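Local atomic coordinates of CopN (PDB entry 4NRH), a protein that probably acts as a gatekeeper of type III secretion, binding a chaperone in a complex that directs the export of translocator proteins. Residues Arg99-Ala104 with Tyr129-Gly134; Leu125-Tyr129 with Phe161-Met166; His137-Leu143 with Glu188-Leu192; Ala194-Ser198 with Thr276-Leu280. All coordinates share one frame; numbering follows the deposited sequence.

Interaction 1: residues Arg99-Ala104 with Tyr129-Gly134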
# COMPACT_ATOMS: atom_id res chain seq x y z
N ARG A 99 -11.10 -11.50 -24.24
CA ARG A 99 -10.05 -10.98 -23.36
C ARG A 99 -8.84 -11.91 -23.31
O ARG A 99 -7.72 -11.46 -23.04
CB ARG A 99 -10.60 -10.77 -21.95
CG ARG A 99 -9.74 -9.83 -21.12
CD ARG A 99 -10.19 -9.79 -19.67
NE ARG A 99 -9.36 -8.88 -18.89
CZ ARG A 99 -8.97 -9.10 -17.64
NH1 ARG A 99 -9.34 -10.21 -17.01
NH2 ARG A 99 -8.21 -8.21 -17.02
N THR A 100 -9.06 -13.19 -23.56
CA THR A 100 -7.98 -14.17 -23.58
C THR A 100 -6.96 -13.82 -24.66
O THR A 100 -5.77 -14.12 -24.54
CB THR A 100 -8.53 -15.60 -23.82
OG1 THR A 100 -9.53 -15.90 -22.84
CG2 THR A 100 -7.41 -16.63 -23.74
N ALA A 101 -7.43 -13.16 -25.72
CA ALA A 101 -6.55 -12.72 -26.79
C ALA A 101 -6.12 -11.27 -26.62
O ALA A 101 -4.92 -10.97 -26.57
CB ALA A 101 -7.23 -12.91 -28.14
N ILE A 102 -7.09 -10.36 -26.53
CA ILE A 102 -6.80 -8.93 -26.51
C ILE A 102 -6.21 -8.46 -25.18
O ILE A 102 -5.23 -7.71 -25.16
CB ILE A 102 -8.07 -8.10 -26.80
CG1 ILE A 102 -8.72 -8.58 -28.10
CG2 ILE A 102 -7.73 -6.63 -26.89
CD1 ILE A 102 -7.83 -8.44 -29.32
N GLY A 103 -6.80 -8.92 -24.08
CA GLY A 103 -6.31 -8.57 -22.75
C GLY A 103 -4.90 -9.06 -22.52
O GLY A 103 -4.06 -8.33 -21.98
N ALA A 104 -4.62 -10.29 -22.94
CA ALA A 104 -3.29 -10.87 -22.81
C ALA A 104 -2.28 -10.14 -23.69
O ALA A 104 -1.15 -9.89 -23.28
CB ALA A 104 -3.33 -12.35 -23.16
N TYR A 129 -2.63 -12.91 -14.45
CA TYR A 129 -3.22 -11.58 -14.52
C TYR A 129 -4.69 -11.64 -14.92
O TYR A 129 -5.53 -10.98 -14.32
CB TYR A 129 -2.45 -10.69 -15.50
CG TYR A 129 -3.03 -9.29 -15.60
CD1 TYR A 129 -2.70 -8.32 -14.66
CD2 TYR A 129 -3.90 -8.95 -16.62
CE1 TYR A 129 -3.23 -7.05 -14.74
CE2 TYR A 129 -4.43 -7.68 -16.71
CZ TYR A 129 -4.09 -6.73 -15.77
OH TYR A 129 -4.62 -5.46 -15.85
N LEU A 130 -4.98 -12.44 -15.94
CA LEU A 130 -6.35 -12.62 -16.41
C LEU A 130 -7.24 -13.20 -15.32
O LEU A 130 -8.38 -12.79 -15.15
CB LEU A 130 -6.37 -13.52 -17.65
CG LEU A 130 -6.55 -12.80 -18.99
CD1 LEU A 130 -5.59 -11.62 -19.11
CD2 LEU A 130 -6.35 -13.76 -20.15
N GLU A 131 -6.71 -14.17 -14.58
CA GLU A 131 -7.45 -14.78 -13.48
C GLU A 131 -7.69 -13.80 -12.33
O GLU A 131 -8.80 -13.72 -11.79
CB GLU A 131 -6.71 -16.01 -12.95
CG GLU A 131 -7.39 -16.67 -11.76
CD GLU A 131 -6.65 -17.89 -11.25
OE1 GLU A 131 -5.59 -18.23 -11.82
OE2 GLU A 131 -7.13 -18.52 -10.28
N VAL A 132 -6.65 -13.05 -11.97
CA VAL A 132 -6.73 -12.10 -10.86
C VAL A 132 -7.72 -10.98 -11.15
O VAL A 132 -8.55 -10.63 -10.31
CB VAL A 132 -5.35 -11.48 -10.55
CG1 VAL A 132 -5.49 -10.26 -9.65
CG2 VAL A 132 -4.44 -12.52 -9.91
N THR A 133 -7.65 -10.43 -12.36
CA THR A 133 -8.47 -9.29 -12.73
C THR A 133 -9.80 -9.73 -13.33
O THR A 133 -10.68 -8.90 -13.60
CB THR A 133 -7.74 -8.38 -13.74
OG1 THR A 133 -7.55 -9.10 -14.97
CG2 THR A 133 -6.39 -7.96 -13.19
N GLY A 134 -9.96 -11.03 -13.53
CA GLY A 134 -11.17 -11.58 -14.11
C GLY A 134 -12.31 -11.72 -13.12
O GLY A 134 -13.42 -12.08 -13.49
O HOH W 1 -6.79 -5.18 -17.63
O HOH W 2 -10.47 -12.39 -17.62
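The flat guanidinium of Arg99 has Leu130 CG over one face, while Thr133 OG1 and Gly134 N lie at its edge, near its plane. Two waters also lie in its plane, one beside NH2 and one beside NH1. Water 1 lies 2.8 Å from Tyr129 OH, in the plane of that ring, and is joined weakly to Arg99 NH2; water 2 accepts an N-H of Arg99 NH1 and donates an O-H to Leu130 O. The Tyr129 ring carries Thr133 CG2 on one face, 3.6 Å above its plane and offset toward the rim, and meets Arg99 NH2 obliquely. Both terminal nitrogens of Arg99 turn to Thr133 OG1: NH1 bonds it weakly at 2.9 Å, whereas the modelled 2.3 Å from NH2 is too short to be trusted in detail. NH1 also makes a weak bond to Leu130 O at 3.3 Å. Full extension from CG to NE, after a first torsion of -161° that sets CG anti to the backbone N, carries the guanidinium across the gap. Thr133 OG1 in turn donates to Tyr129 O, 2.8 Å away, which fixes its rotation. Beside this polar side, Leu130 CD2 lies 3.8 Å from Thr100 CA. Leu130 sits as a single knob in the hole formed by Arg99, Thr100, Gly103 and Ala104, where two helices cross steeply (102°) in the all-helical HrpJ-like part of this secretion regulator.

Interaction 2: residues Leu125-Tyr129 with Phe161-Met166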
# COMPACT_ATOMS: atom_id res chain seq x y z
N LEU A 125 2.34 -15.72 -16.52
CA LEU A 125 2.02 -14.46 -15.86
C LEU A 125 0.74 -13.84 -16.43
O LEU A 125 -0.07 -13.29 -15.69
CB LEU A 125 3.18 -13.47 -15.98
CG LEU A 125 4.44 -13.79 -15.16
CD1 LEU A 125 5.46 -12.67 -15.29
CD2 LEU A 125 4.08 -14.03 -13.71
N ARG A 126 0.57 -13.94 -17.75
CA ARG A 126 -0.62 -13.40 -18.39
C ARG A 126 -1.87 -14.16 -17.97
O ARG A 126 -2.94 -13.58 -17.79
CB ARG A 126 -0.48 -13.42 -19.92
CG ARG A 126 0.59 -12.49 -20.46
CD ARG A 126 0.49 -12.34 -21.97
NE ARG A 126 0.71 -13.59 -22.68
CZ ARG A 126 1.91 -14.04 -23.06
NH1 ARG A 126 3.00 -13.34 -22.78
NH2 ARG A 126 2.01 -15.19 -23.72
N SER A 127 -1.73 -15.47 -17.82
CA SER A 127 -2.82 -16.31 -17.34
C SER A 127 -3.21 -15.90 -15.92
O SER A 127 -4.40 -15.80 -15.60
CB SER A 127 -2.43 -17.79 -17.38
OG SER A 127 -3.47 -18.60 -16.88
N LEU A 128 -2.21 -15.68 -15.07
CA LEU A 128 -2.45 -15.22 -13.71
C LEU A 128 -3.14 -13.86 -13.67
O LEU A 128 -4.12 -13.68 -12.94
CB LEU A 128 -1.14 -15.15 -12.93
CG LEU A 128 -1.28 -14.56 -11.52
CD1 LEU A 128 -1.98 -15.54 -10.60
CD2 LEU A 128 0.07 -14.15 -10.96
N TYR A 129 -2.63 -12.91 -14.45
CA TYR A 129 -3.22 -11.58 -14.52
C TYR A 129 -4.69 -11.64 -14.92
O TYR A 129 -5.53 -10.98 -14.32
CB TYR A 129 -2.45 -10.69 -15.50
CG TYR A 129 -3.03 -9.29 -15.60
CD1 TYR A 129 -2.70 -8.32 -14.66
CD2 TYR A 129 -3.90 -8.95 -16.62
CE1 TYR A 129 -3.23 -7.05 -14.74
CE2 TYR A 129 -4.43 -7.68 -16.71
CZ TYR A 129 -4.09 -6.73 -15.77
OH TYR A 129 -4.62 -5.46 -15.85
N PHE A 161 4.18 -7.02 -11.01
CA PHE A 161 3.68 -7.29 -12.36
C PHE A 161 2.17 -7.05 -12.42
O PHE A 161 1.67 -6.47 -13.38
CB PHE A 161 3.99 -8.72 -12.79
CG PHE A 161 3.19 -9.18 -13.98
CD1 PHE A 161 3.43 -8.64 -15.23
CD2 PHE A 161 2.20 -10.13 -13.84
CE1 PHE A 161 2.69 -9.05 -16.33
CE2 PHE A 161 1.46 -10.55 -14.93
CZ PHE A 161 1.71 -10.01 -16.18
N LEU A 162 1.46 -7.51 -11.39
CA LEU A 162 0.02 -7.34 -11.31
C LEU A 162 -0.36 -5.87 -11.27
O LEU A 162 -1.30 -5.44 -11.94
CB LEU A 162 -0.53 -8.07 -10.08
CG LEU A 162 -0.47 -9.59 -10.11
CD1 LEU A 162 -1.07 -10.18 -8.83
CD2 LEU A 162 -1.17 -10.15 -11.34
N MET A 163 0.38 -5.09 -10.48
CA MET A 163 0.15 -3.66 -10.36
C MET A 163 0.43 -2.95 -11.69
O MET A 163 -0.31 -2.05 -12.08
CB MET A 163 1.03 -3.06 -9.26
CG MET A 163 0.66 -3.51 -7.86
SD MET A 163 -0.94 -2.85 -7.33
CE MET A 163 -0.59 -1.09 -7.31
N LYS A 164 1.50 -3.36 -12.36
CA LYS A 164 1.87 -2.77 -13.64
C LYS A 164 0.80 -3.03 -14.69
O LYS A 164 0.45 -2.14 -15.47
CB LYS A 164 3.23 -3.32 -14.10
CG LYS A 164 3.61 -2.92 -15.52
CD LYS A 164 3.95 -1.44 -15.60
CE LYS A 164 4.38 -1.05 -17.00
NZ LYS A 164 4.73 0.39 -17.10
N GLY A 165 0.29 -4.26 -14.71
CA GLY A 165 -0.77 -4.64 -15.62
C GLY A 165 -2.05 -3.86 -15.38
O GLY A 165 -2.70 -3.42 -16.33
N MET A 166 -2.42 -3.71 -14.11
CA MET A 166 -3.66 -3.02 -13.75
C MET A 166 -3.55 -1.53 -14.03
O MET A 166 -4.53 -0.89 -14.40
CB MET A 166 -4.01 -3.28 -12.29
CG MET A 166 -4.55 -4.68 -12.02
SD MET A 166 -4.87 -5.03 -10.28
CE MET A 166 -3.31 -4.56 -9.55
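Tyr129 is a knob in the hole formed by Phe161, Leu162, Gly165 and Met166, joining helix 122-133 to helix 152-172 in the all-helical core; the short helical segments cross at -66°. Most of the contact is apolar. Leu162 CD2 lies 4.1 Å from Tyr129 CD1, the two side chains sliding past each other in opposite directions, and its methyl also reaches Leu128 CD2. One turn further along that helix, Met166 CG touches Tyr129 CE1 at 3.8 Å. Aromatic packing is supplied by Phe161, whose first torsion of 164° sends the ring toward helix 122-133. Leu125 CD1 sits over the centre of one face of this ring, 4.3 Å above its plane, while Leu125 CB is 3.5 Å from Phe161 CE2. Contacts with backbone form a third kind. Leu162 O lies in the plane of the Tyr129 ring at its edge. Gly165, without a side chain, lets the tyrosine come close to its backbone, Tyr129 CE1 being 3.5 Å from Gly165 C. Away from this interface, Arg126 forms a salt bridge with Glu28, and on the outer side of helix 152-172 Met163 packs on Asp24 of the SycD chaperone chain. Two short approaches mark the ends of the seam: Phe161 CE2 is 3.2 Å from Leu125 O, and Tyr129 OH is 2.8 Å from Gly165 O.

Interaction 3: residues His137-Leu143 with Glu188-Leu192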
# COMPACT_ATOMS: atom_id res chain seq x y z
N HIS A 137 -11.35 -9.94 -6.04
CA HIS A 137 -10.40 -10.63 -5.17
C HIS A 137 -9.96 -9.75 -4.01
O HIS A 137 -9.55 -8.60 -4.21
CB HIS A 137 -9.17 -11.08 -5.97
CG HIS A 137 -9.46 -12.20 -6.93
ND1 HIS A 137 -9.60 -12.00 -8.29
CD2 HIS A 137 -9.61 -13.53 -6.73
CE1 HIS A 137 -9.84 -13.15 -8.88
NE2 HIS A 137 -9.85 -14.10 -7.95
N THR A 138 -10.05 -10.29 -2.80
CA THR A 138 -9.56 -9.61 -1.62
C THR A 138 -8.07 -9.87 -1.46
O THR A 138 -7.49 -10.69 -2.18
CB THR A 138 -10.29 -10.06 -0.34
OG1 THR A 138 -10.04 -11.44 -0.11
CG2 THR A 138 -11.79 -9.84 -0.49
N CYS A 139 -7.44 -9.15 -0.53
CA CYS A 139 -6.03 -9.35 -0.20
C CYS A 139 -5.73 -10.81 0.15
O CYS A 139 -4.78 -11.40 -0.37
CB CYS A 139 -5.63 -8.44 0.96
SG CYS A 139 -3.93 -8.66 1.51
N ASP A 140 -6.54 -11.38 1.04
CA ASP A 140 -6.36 -12.76 1.48
C ASP A 140 -6.50 -13.76 0.34
O ASP A 140 -5.73 -14.71 0.25
CB ASP A 140 -7.37 -13.08 2.59
CG ASP A 140 -7.09 -12.32 3.87
OD1 ASP A 140 -5.94 -11.89 4.06
OD2 ASP A 140 -8.03 -12.16 4.68
N GLN A 141 -7.49 -13.55 -0.52
CA GLN A 141 -7.71 -14.42 -1.67
C GLN A 141 -6.52 -14.37 -2.62
O GLN A 141 -6.12 -15.38 -3.18
CB GLN A 141 -9.00 -14.05 -2.40
CG GLN A 141 -10.26 -14.32 -1.59
CD GLN A 141 -11.51 -13.77 -2.25
OE1 GLN A 141 -11.44 -12.86 -3.08
NE2 GLN A 141 -12.66 -14.32 -1.89
N LEU A 142 -5.97 -13.17 -2.81
CA LEU A 142 -4.76 -13.00 -3.61
C LEU A 142 -3.59 -13.75 -2.98
O LEU A 142 -2.79 -14.37 -3.69
CB LEU A 142 -4.42 -11.52 -3.76
CG LEU A 142 -5.36 -10.69 -4.64
CD1 LEU A 142 -4.91 -9.23 -4.68
CD2 LEU A 142 -5.42 -11.26 -6.05
N LEU A 143 -3.49 -13.69 -1.66
CA LEU A 143 -2.41 -14.37 -0.94
C LEU A 143 -2.49 -15.88 -1.10
O LEU A 143 -1.51 -16.53 -1.46
CB LEU A 143 -2.44 -14.00 0.55
CG LEU A 143 -1.36 -14.67 1.40
CD1 LEU A 143 0.02 -14.18 1.00
CD2 LEU A 143 -1.61 -14.42 2.88
N GLU A 188 -6.39 -3.78 -3.10
CA GLU A 188 -6.21 -5.09 -2.50
C GLU A 188 -4.81 -5.64 -2.74
O GLU A 188 -4.23 -6.30 -1.88
CB GLU A 188 -7.25 -6.08 -3.03
CG GLU A 188 -8.68 -5.78 -2.60
CD GLU A 188 -8.86 -5.75 -1.09
OE1 GLU A 188 -8.11 -6.45 -0.38
OE2 GLU A 188 -9.75 -5.01 -0.61
N THR A 189 -4.26 -5.36 -3.92
CA THR A 189 -2.93 -5.83 -4.27
C THR A 189 -1.87 -5.06 -3.49
O THR A 189 -0.84 -5.62 -3.10
CB THR A 189 -2.66 -5.69 -5.79
OG1 THR A 189 -3.66 -6.41 -6.52
CG2 THR A 189 -1.29 -6.25 -6.14
N ARG A 190 -2.12 -3.78 -3.25
CA ARG A 190 -1.26 -2.98 -2.38
C ARG A 190 -1.26 -3.54 -0.96
O ARG A 190 -0.23 -3.57 -0.29
CB ARG A 190 -1.68 -1.51 -2.38
CG ARG A 190 -1.34 -0.77 -3.67
CD ARG A 190 -1.71 0.71 -3.57
NE ARG A 190 -1.22 1.46 -4.72
CZ ARG A 190 -2.01 1.96 -5.67
NH1 ARG A 190 -3.32 1.78 -5.61
NH2 ARG A 190 -1.48 2.63 -6.68
N ASN A 191 -2.44 -3.96 -0.50
CA ASN A 191 -2.56 -4.60 0.80
C ASN A 191 -1.80 -5.92 0.84
O ASN A 191 -1.23 -6.29 1.86
CB ASN A 191 -4.03 -4.83 1.16
CG ASN A 191 -4.78 -3.53 1.39
OD1 ASN A 191 -4.17 -2.47 1.53
ND2 ASN A 191 -6.10 -3.62 1.43
N LEU A 192 -1.81 -6.64 -0.28
CA LEU A 192 -1.05 -7.88 -0.42
C LEU A 192 0.45 -7.61 -0.26
O LEU A 192 1.14 -8.35 0.44
CB LEU A 192 -1.32 -8.54 -1.77
CG LEU A 192 -0.47 -9.77 -2.09
CD1 LEU A 192 -0.66 -10.85 -1.03
CD2 LEU A 192 -0.78 -10.31 -3.48
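Glu188 reaches Cys139 with one carboxylate oxygen: OE1 accepts the backbone N-H of Cys139 at 2.8 Å, a weak bond because the N-H...O angle is a bent 130°. The same oxygen lies 3.5 Å from Cys139 CB, and Glu188 CG rests 3.4 Å from His137 O, so the acid lies along the start of helix 139-149. A bend at chi2 (-58°) folds the carboxylate back toward that start. There the helix dipole would probably favour its ionised form. With chi1 at 177°, Cys139 SG swings away from the backbone N and lies against the backbone of helix 179-215, 3.5 Å from Asn191 C. Next comes the apolar layer. Leu192 parts its two methyls, CD2 toward Leu142 CB at 3.8 Å and CD1 toward Leu143 CB at 3.9 Å. Leu142 CD1 meets Thr189 OG1, the two side chains crossing at about a right angle. The N-terminus that receives Glu188 is itself built as a capping box. Thr138, the N-cap residue, takes the N-H of Gln141 on OG1 in a weak bond, and its own N-H returns to Gln141 OE1 at 2.9 Å, approaching from above the amide plane. Further out, Thr189 OG1 is bonded to Leu185 O, and Asn191 OD1 is held by Arg279 NE. The neighbouring Arg190 turns outward into a salt bridge with Asp24 of the SycD chaperone chain.

Interaction 4: residues Ala194-Ser198 with Thr276-Leu280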
# COMPACT_ATOMS: atom_id res chain seq x y z
N ALA A 194 1.84 -5.25 1.32
CA ALA A 194 2.09 -4.92 2.72
C ALA A 194 2.20 -6.20 3.55
O ALA A 194 3.11 -6.34 4.38
CB ALA A 194 0.98 -4.03 3.27
N VAL A 195 1.27 -7.12 3.33
CA VAL A 195 1.28 -8.42 3.99
C VAL A 195 2.57 -9.19 3.70
O VAL A 195 3.14 -9.82 4.59
CB VAL A 195 0.06 -9.26 3.56
CG1 VAL A 195 0.22 -10.71 4.00
CG2 VAL A 195 -1.22 -8.67 4.14
N LEU A 196 3.03 -9.11 2.46
CA LEU A 196 4.25 -9.80 2.04
C LEU A 196 5.49 -9.36 2.81
O LEU A 196 6.42 -10.14 3.00
CB LEU A 196 4.48 -9.61 0.54
CG LEU A 196 3.57 -10.41 -0.40
CD1 LEU A 196 3.84 -10.04 -1.85
CD2 LEU A 196 3.77 -11.90 -0.19
N THR A 197 5.52 -8.09 3.22
CA THR A 197 6.65 -7.57 3.98
C THR A 197 6.85 -8.32 5.29
O THR A 197 7.98 -8.51 5.74
CB THR A 197 6.49 -6.07 4.28
OG1 THR A 197 5.36 -5.88 5.15
CG2 THR A 197 6.28 -5.28 3.00
N SER A 198 5.75 -8.74 5.90
CA SER A 198 5.81 -9.52 7.13
C SER A 198 6.43 -10.89 6.89
O SER A 198 7.35 -11.29 7.61
CB SER A 198 4.41 -9.68 7.74
OG SER A 198 3.83 -8.42 8.02
N THR A 276 8.04 -3.71 9.29
CA THR A 276 7.02 -4.10 8.33
C THR A 276 6.24 -2.87 7.84
O THR A 276 6.33 -1.80 8.44
CB THR A 276 6.04 -5.13 8.92
OG1 THR A 276 5.44 -4.59 10.11
CG2 THR A 276 6.77 -6.42 9.27
N SER A 277 5.50 -3.05 6.76
CA SER A 277 4.81 -1.95 6.10
C SER A 277 3.82 -1.22 7.00
O SER A 277 3.08 -1.84 7.76
CB SER A 277 4.08 -2.46 4.85
OG SER A 277 3.30 -1.43 4.26
N SER A 278 3.81 0.11 6.90
CA SER A 278 2.89 0.95 7.66
C SER A 278 1.45 0.69 7.24
O SER A 278 0.51 0.91 8.01
CB SER A 278 3.23 2.42 7.47
OG SER A 278 2.91 2.87 6.16
N ARG A 279 1.27 0.21 6.01
CA ARG A 279 -0.04 -0.07 5.45
C ARG A 279 -0.75 -1.22 6.19
O ARG A 279 -1.97 -1.36 6.12
CB ARG A 279 0.08 -0.40 3.96
CG ARG A 279 -1.23 -0.35 3.20
CD ARG A 279 -1.00 -0.62 1.72
NE ARG A 279 -2.25 -0.67 0.97
CZ ARG A 279 -2.85 0.39 0.45
NH1 ARG A 279 -2.30 1.60 0.59
NH2 ARG A 279 -3.98 0.26 -0.22
N LEU A 280 0.03 -2.04 6.89
CA LEU A 280 -0.50 -3.14 7.68
C LEU A 280 -1.46 -2.68 8.77
O LEU A 280 -2.32 -3.44 9.21
CB LEU A 280 0.64 -3.94 8.32
CG LEU A 280 1.47 -4.84 7.41
CD1 LEU A 280 2.51 -5.56 8.24
CD2 LEU A 280 0.57 -5.83 6.69
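Thr197 OG1 takes the backbone N-H of Ser277 in a nearly straight bond, 3.3 Å long with an N-H...O angle of 168°. The same hydroxyl points its proton back to Ala194 O within its helix; the modelled separation there is implausibly short, so its exact length is doubtful. A first torsion of 65° sets OG1 between the backbone N and the carbonyl carbon, from where it reaches both Ala194 O and Ser277 N. Ser277 follows with an ST turn: its OG accepts from Arg279 N at 3.1 Å and so shapes the start of the short 3-10 turn 278-280. That OG also lies 3.6 Å from Ala194 CB and is bonded to Glu23 of the SycD chaperone chain. Ala194 CB is covered further by Arg279 CB at 3.8 Å. Leu280 comes in over the helix backbone, with CD2 3.5 Å from Ala194 O and touching Val195 CG2. Its other methyl, CD1, approaches Ser198 OG to 3.2 Å, a close carbon-oxygen contact beside a hydroxyl that is hydrogen-bonded to His234 NE2. Thr276 CG2 packs on the same serine, while Thr276 OG1 bonds Ala272 O and Tyr233 OH. The loop between helices 259-272 and 284-301 is thereby laid along helix 179-215, with helix 226-237 flanking the Ser198 end and the chaperone chain lying beside Ser277 and Arg279, where its Asp29 forms a salt bridge with the arginine.

Interaction 2 is the buried core of the set, nearly all apolar, whereas interactions 1, 3 and 4 are partly buried and include polar bonds across the contact. Interactions 1 and 2 use two sides of helix 122-133 and share Tyr129: one joins it to helix 99-105 through a hydrated arginine, the other to helix 152-172 by packing. Interactions 3 and 4 follow along helix 179-215, first against a helix N-terminus, then against a loop, and Asn191 OD1 with Arg279 NE connects them. Met163 and Met166 of interaction 2 touch Thr189 of interaction 3. Interaction 4, farthest of the four from the chain centre, has the most chaperone contacts.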